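Local coordinates for UPF0678 fatty acid-binding protein-like protein ERS007657_00996 (Mycobacterium tuberculosis, PDB 6R3W), which binds heme b in a cleft of its beta-barrel and, as a ferric nitrobindin, probably scavenges peroxynitrite by isomerising it to nitrate, at residues K26-I30 with M145-G149. Residues are numbered along the deposited sequence; the frame is centred on the assembly and turned at random.
With HEM (protoporphyrin IX containing Fe), chain B.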
ATOM      1  N   LYS A  26       1.751  -3.240 -14.753  1.00  9.73           N
ATOM      2  CA  LYS A  26       1.329  -4.039 -15.903  1.00  9.34           C
ATOM      3  C   LYS A  26       0.100  -4.842 -15.501  1.00  8.63           C
ATOM      4  O   LYS A  26      -0.200  -4.961 -14.296  1.00  9.09           O
ATOM      5  CB  LYS A  26       2.482  -4.938 -16.366  1.00 10.64           C
ATOM      6  CG  LYS A  26       2.979  -5.966 -15.352  1.00 12.09           C
ATOM      7  CD  LYS A  26       3.933  -6.997 -15.979  1.00 14.77           C
ATOM      8  CE  LYS A  26       4.479  -7.992 -14.983  1.00 21.33           C
ATOM      9  NZ  LYS A  26       5.747  -7.523 -14.399  1.00 26.92           N
ATOM     10  N   TYR A  27      -0.571  -5.380 -16.493  1.00  9.20           N
ATOM     11  CA  TYR A  27      -1.612  -6.404 -16.297  1.00  9.11           C
ATOM     12  C   TYR A  27      -1.957  -6.962 -17.659  1.00  9.53           C
ATOM     13  O   TYR A  27      -1.802  -6.272 -18.662  1.00 10.97           O
ATOM     14  CB  TYR A  27      -2.867  -5.839 -15.615  1.00  8.89           C
ATOM     15  CG  TYR A  27      -3.532  -6.808 -14.669  1.00  7.57           C
ATOM     16  CD1 TYR A  27      -2.840  -7.346 -13.590  1.00  8.36           C
ATOM     17  CD2 TYR A  27      -4.839  -7.216 -14.859  1.00  8.76           C
ATOM     18  CE1 TYR A  27      -3.421  -8.279 -12.744  1.00  7.88           C
ATOM     19  CE2 TYR A  27      -5.432  -8.161 -14.028  1.00  7.74           C
ATOM     20  CZ  TYR A  27      -4.722  -8.705 -12.965  1.00  7.72           C
ATOM     21  OH  TYR A  27      -5.290  -9.665 -12.163  1.00  8.35           O
ATOM     22  N   PRO A  28      -2.476  -8.195 -17.761  1.00 10.68           N
ATOM     23  CA  PRO A  28      -2.624  -8.786 -19.084  1.00 11.58           C
ATOM     24  C   PRO A  28      -3.591  -8.008 -19.984  1.00 13.58           C
ATOM     25  O   PRO A  28      -3.538  -8.153 -21.200  1.00 14.13           O
ATOM     26  CB  PRO A  28      -3.132 -10.184 -18.773  1.00 13.24           C
ATOM     27  CG  PRO A  28      -2.465 -10.514 -17.483  1.00 12.75           C
ATOM     28  CD  PRO A  28      -2.505  -9.218 -16.708  1.00 10.83           C
ATOM     29  N   THR A  29      -4.490  -7.257 -19.373  1.00 12.58           N
ATOM     30  CA  THR A  29      -5.607  -6.598 -20.079  1.00 12.86           C
ATOM     31  C   THR A  29      -5.236  -5.171 -20.498  1.00 12.88           C
ATOM     32  O   THR A  29      -6.082  -4.505 -21.123  1.00 14.93           O
ATOM     33  CB  THR A  29      -6.840  -6.576 -19.176  1.00 14.06           C
ATOM     34  OG1 THR A  29      -6.409  -6.007 -17.935  1.00 13.98           O
ATOM     35  CG2 THR A  29      -7.434  -7.944 -18.965  1.00 15.55           C
ATOM     36  N   ILE A  30      -4.030  -4.715 -20.149  1.00 12.68           N
ATOM     37  CA  ILE A  30      -3.627  -3.294 -20.337  1.00 12.45           C
ATOM     38  C   ILE A  30      -2.224  -3.240 -20.918  1.00 11.64           C
ATOM     39  O   ILE A  30      -1.535  -4.265 -20.943  1.00 12.93           O
ATOM     40  CB  ILE A  30      -3.701  -2.500 -19.023  1.00 13.22           C
ATOM     41  CG1 ILE A  30      -2.618  -2.960 -18.034  1.00 14.30           C
ATOM     42  CG2 ILE A  30      -5.103  -2.578 -18.423  1.00 16.55           C
ATOM     43  CD1 ILE A  30      -2.575  -2.201 -16.734  1.00 14.69           C
ATOM     44  N   MET A 145      -2.525  -8.589  -7.967  1.00  7.11           N
ATOM     45  CA  MET A 145      -3.968  -8.381  -8.153  1.00  7.67           C
ATOM     46  C   MET A 145      -4.571  -9.583  -8.876  1.00  7.72           C
ATOM     47  O   MET A 145      -3.975 -10.073  -9.826  1.00  8.20           O
ATOM     48  CB  MET A 145      -4.198  -7.109  -8.955  1.00  8.33           C
ATOM     49  CG  MET A 145      -5.645  -6.822  -9.234  1.00  8.62           C
ATOM     50  SD  MET A 145      -5.916  -5.142  -9.839  1.00  9.18           S
ATOM     51  CE  MET A 145      -5.138  -5.212 -11.458  1.00  9.18           C
ATOM     52  N   ARG A 146      -5.753  -9.991  -8.444  1.00  7.96           N
ATOM     53  CA  ARG A 146      -6.658 -10.922  -9.142  1.00  8.05           C
ATOM     54  C   ARG A 146      -7.872 -10.108  -9.569  1.00  7.15           C
ATOM     55  O   ARG A 146      -8.531  -9.524  -8.698  1.00  7.99           O
ATOM     56  CB  ARG A 146      -7.056 -12.063  -8.205  1.00  8.11           C
ATOM     57  CG  ARG A 146      -7.863 -13.177  -8.854  1.00  8.40           C
ATOM     58  CD  ARG A 146      -8.201 -14.292  -7.854  1.00  9.20           C
ATOM     59  NE  ARG A 146      -9.170 -13.856  -6.853  1.00  9.29           N
ATOM     60  CZ  ARG A 146      -9.224 -14.292  -5.580  1.00  9.40           C
ATOM     61  NH1 ARG A 146      -8.265 -15.043  -5.068  1.00 10.07           N
ATOM     62  NH2 ARG A 146     -10.233 -13.927  -4.804  1.00 10.20           N
ATOM     63  N   ALA A 147      -8.093  -9.975 -10.861  1.00  7.89           N
ATOM     64  CA  ALA A 147      -9.094  -9.036 -11.379  1.00  7.55           C
ATOM     65  C   ALA A 147      -9.403  -9.365 -12.835  1.00  7.95           C
ATOM     66  O   ALA A 147      -8.537  -9.916 -13.509  1.00  8.44           O
ATOM     67  CB  ALA A 147      -8.609  -7.609 -11.267  1.00  8.15           C
ATOM     68  N   VAL A 148     -10.591  -8.975 -13.271  1.00  9.18           N
ATOM     69  CA  VAL A 148     -11.004  -8.909 -14.700  1.00 11.12           C
ATOM     70  C   VAL A 148     -10.549 -10.205 -15.413  1.00 10.18           C
ATOM     71  O   VAL A 148     -10.006 -10.151 -16.549  1.00 10.71           O
ATOM     72  CB  VAL A 148     -10.518  -7.609 -15.380  1.00 10.81           C
ATOM     73  CG1 VAL A 148     -11.212  -6.389 -14.783  1.00 12.46           C
ATOM     74  CG2 VAL A 148      -9.003  -7.436 -15.344  1.00 10.70           C
ATOM     75  N   GLY A 149     -10.833 -11.356 -14.795  1.00 10.57           N
ATOM     76  CA  GLY A 149     -10.665 -12.663 -15.425  1.00 11.27           C
ATOM     77  C   GLY A 149      -9.261 -13.208 -15.332  1.00 10.55           C
ATOM     78  O   GLY A 149      -9.026 -14.301 -15.861  1.00 13.11           O
TER
HETATM   79  CHA HEM B 201      -5.332  -0.638 -14.824  1.00 13.65           C
HETATM   80  CHB HEM B 201      -2.102   2.345 -12.889  1.00 12.11           C
HETATM   81  CHC HEM B 201      -3.173   0.682  -8.436  1.00  9.92           C
HETATM   82  CHD HEM B 201      -6.767  -1.958 -10.372  1.00 11.40           C
HETATM   83  C1A HEM B 201      -4.363   0.319 -14.665  1.00 12.77           C
HETATM   84  C2A HEM B 201      -3.833   1.120 -15.735  1.00 12.60           C
HETATM   85  C3A HEM B 201      -2.934   1.959 -15.179  1.00 12.40           C
HETATM   86  C4A HEM B 201      -2.890   1.676 -13.789  1.00 12.35           C
HETATM   87  CMA HEM B 201      -2.151   3.031 -15.884  1.00 14.59           C
HETATM   88  CAA HEM B 201      -4.226   1.036 -17.191  1.00 14.60           C
HETATM   89  CBA HEM B 201      -5.029   2.262 -17.610  1.00 20.06           C
HETATM   90  CGA HEM B 201      -6.300   2.340 -16.836  1.00 25.23           C
HETATM   91  O1A HEM B 201      -6.535   3.352 -16.143  1.00 34.00           O
HETATM   92  O2A HEM B 201      -7.140   1.420 -16.919  1.00 33.30           O
HETATM   93  C1B HEM B 201      -2.078   2.104 -11.502  1.00 11.05           C
HETATM   94  C2B HEM B 201      -1.243   2.820 -10.591  1.00 11.04           C
HETATM   95  C3B HEM B 201      -1.505   2.328  -9.324  1.00 10.92           C
HETATM   96  C4B HEM B 201      -2.577   1.337  -9.496  1.00 10.29           C
HETATM   97  CMB HEM B 201      -0.260   3.909 -10.952  1.00 12.53           C
HETATM   98  CAB HEM B 201      -0.881   2.653  -8.022  1.00 12.13           C
HETATM   99  CBB HEM B 201       0.379   3.025  -7.929  1.00 13.38           C
HETATM  100  C1C HEM B 201      -4.284  -0.154  -8.574  1.00  9.68           C
HETATM  101  C2C HEM B 201      -4.977  -0.771  -7.510  1.00  9.76           C
HETATM  102  C3C HEM B 201      -6.030  -1.455  -8.056  1.00 10.70           C
HETATM  103  C4C HEM B 201      -5.917  -1.340  -9.487  1.00 11.14           C
HETATM  104  CMC HEM B 201      -4.588  -0.657  -6.072  1.00 11.07           C
HETATM  105  CAC HEM B 201      -7.140  -2.160  -7.377  1.00 10.31           C
HETATM  106  CBC HEM B 201      -7.767  -1.640  -6.315  1.00 12.23           C
HETATM  107  C1D HEM B 201      -6.622  -1.858 -11.750  1.00 11.94           C
HETATM  108  C2D HEM B 201      -7.518  -2.535 -12.698  1.00 14.68           C
HETATM  109  C3D HEM B 201      -7.131  -2.165 -13.920  1.00 15.86           C
HETATM  110  C4D HEM B 201      -5.969  -1.268 -13.745  1.00 13.29           C
HETATM  111  CMD HEM B 201      -8.695  -3.404 -12.351  1.00 14.29           C
HETATM  112  CAD HEM B 201      -7.991  -2.268 -15.148  1.00 23.95           C
HETATM  113  CBD HEM B 201      -7.644  -3.451 -15.928  1.00 22.60           C
HETATM  114  CGD HEM B 201      -8.579  -3.564 -17.136  1.00 19.07           C
HETATM  115  O1D HEM B 201      -9.365  -2.671 -17.598  1.00 26.26           O
HETATM  116  O2D HEM B 201      -8.558  -4.593 -17.655  1.00 18.18           O
HETATM  117  NA  HEM B 201      -3.772   0.708 -13.473  1.00 11.41           N
HETATM  118  NB  HEM B 201      -2.853   1.245 -10.810  1.00 10.89           N
HETATM  119  NC  HEM B 201      -4.837  -0.537  -9.767  1.00 10.49           N
HETATM  120  ND  HEM B 201      -5.705  -1.090 -12.422  1.00 12.17           N
HETATM  121 FE   HEM B 201      -4.269  -0.000 -11.656  1.00 11.25          FE
HETATM  122  O   HOH W   1      -5.661   1.625 -11.473  1.00 17.01           O
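The phenol ring of Y27 lies between two unlike neighbours. Over the centre of one face sits the methyl of M145, its CE 3.6 Å from the ring centroid and only 5° off the normal, a Met-aromatic contact in which the methyl, through a nearly vertical CH-pi approach, lies closer to the face than the sulfur; the opposite face takes CD of P28, displaced toward the rim. In the plane of the ring, the carbonyl oxygens of M145 and A147 and the hydroxyl of T29 approach the edge, while CG2 of V148 reaches CE2 from near that plane at 3.9 Å.

At its far end the phenol donates a hydrogen bond from Y27 OH to M145 O, 2.7 Å long. The donor comes from well above the carbonyl plane, at a C=O...O angle of 112°. M145 serves two partners: its chain, extended as far as SD, bends at the last torsion (chi3 68°) and lays CE between the tyrosine and the porphyrin, with SD 3.3 Å from heme CHD. H155, the predicted axial ligand, packs against the same methionine; its ND1 is hydrogen-bonded to K26 O, consistent with fixing the orientation of the imidazole.

Beyond the tyrosine, a type I turn from Y27 to I30 brings T29 to the heme edge, where OG1 donates to propionate oxygen O2D at 2.6 Å; the heme also takes a hydrogen bond from K123 NZ. This loop between strands 17-25 and 33-42 meets the end of strand 138-147 and the turn after it at the mouth of the nitrobindin barrel. Chemically, the contact pairs a buried hydroxyl donating to a backbone carbonyl with a thioether packed against the porphyrin face away from the iron-bound water, and its solvent-exposed T29 end meets the propionate charge.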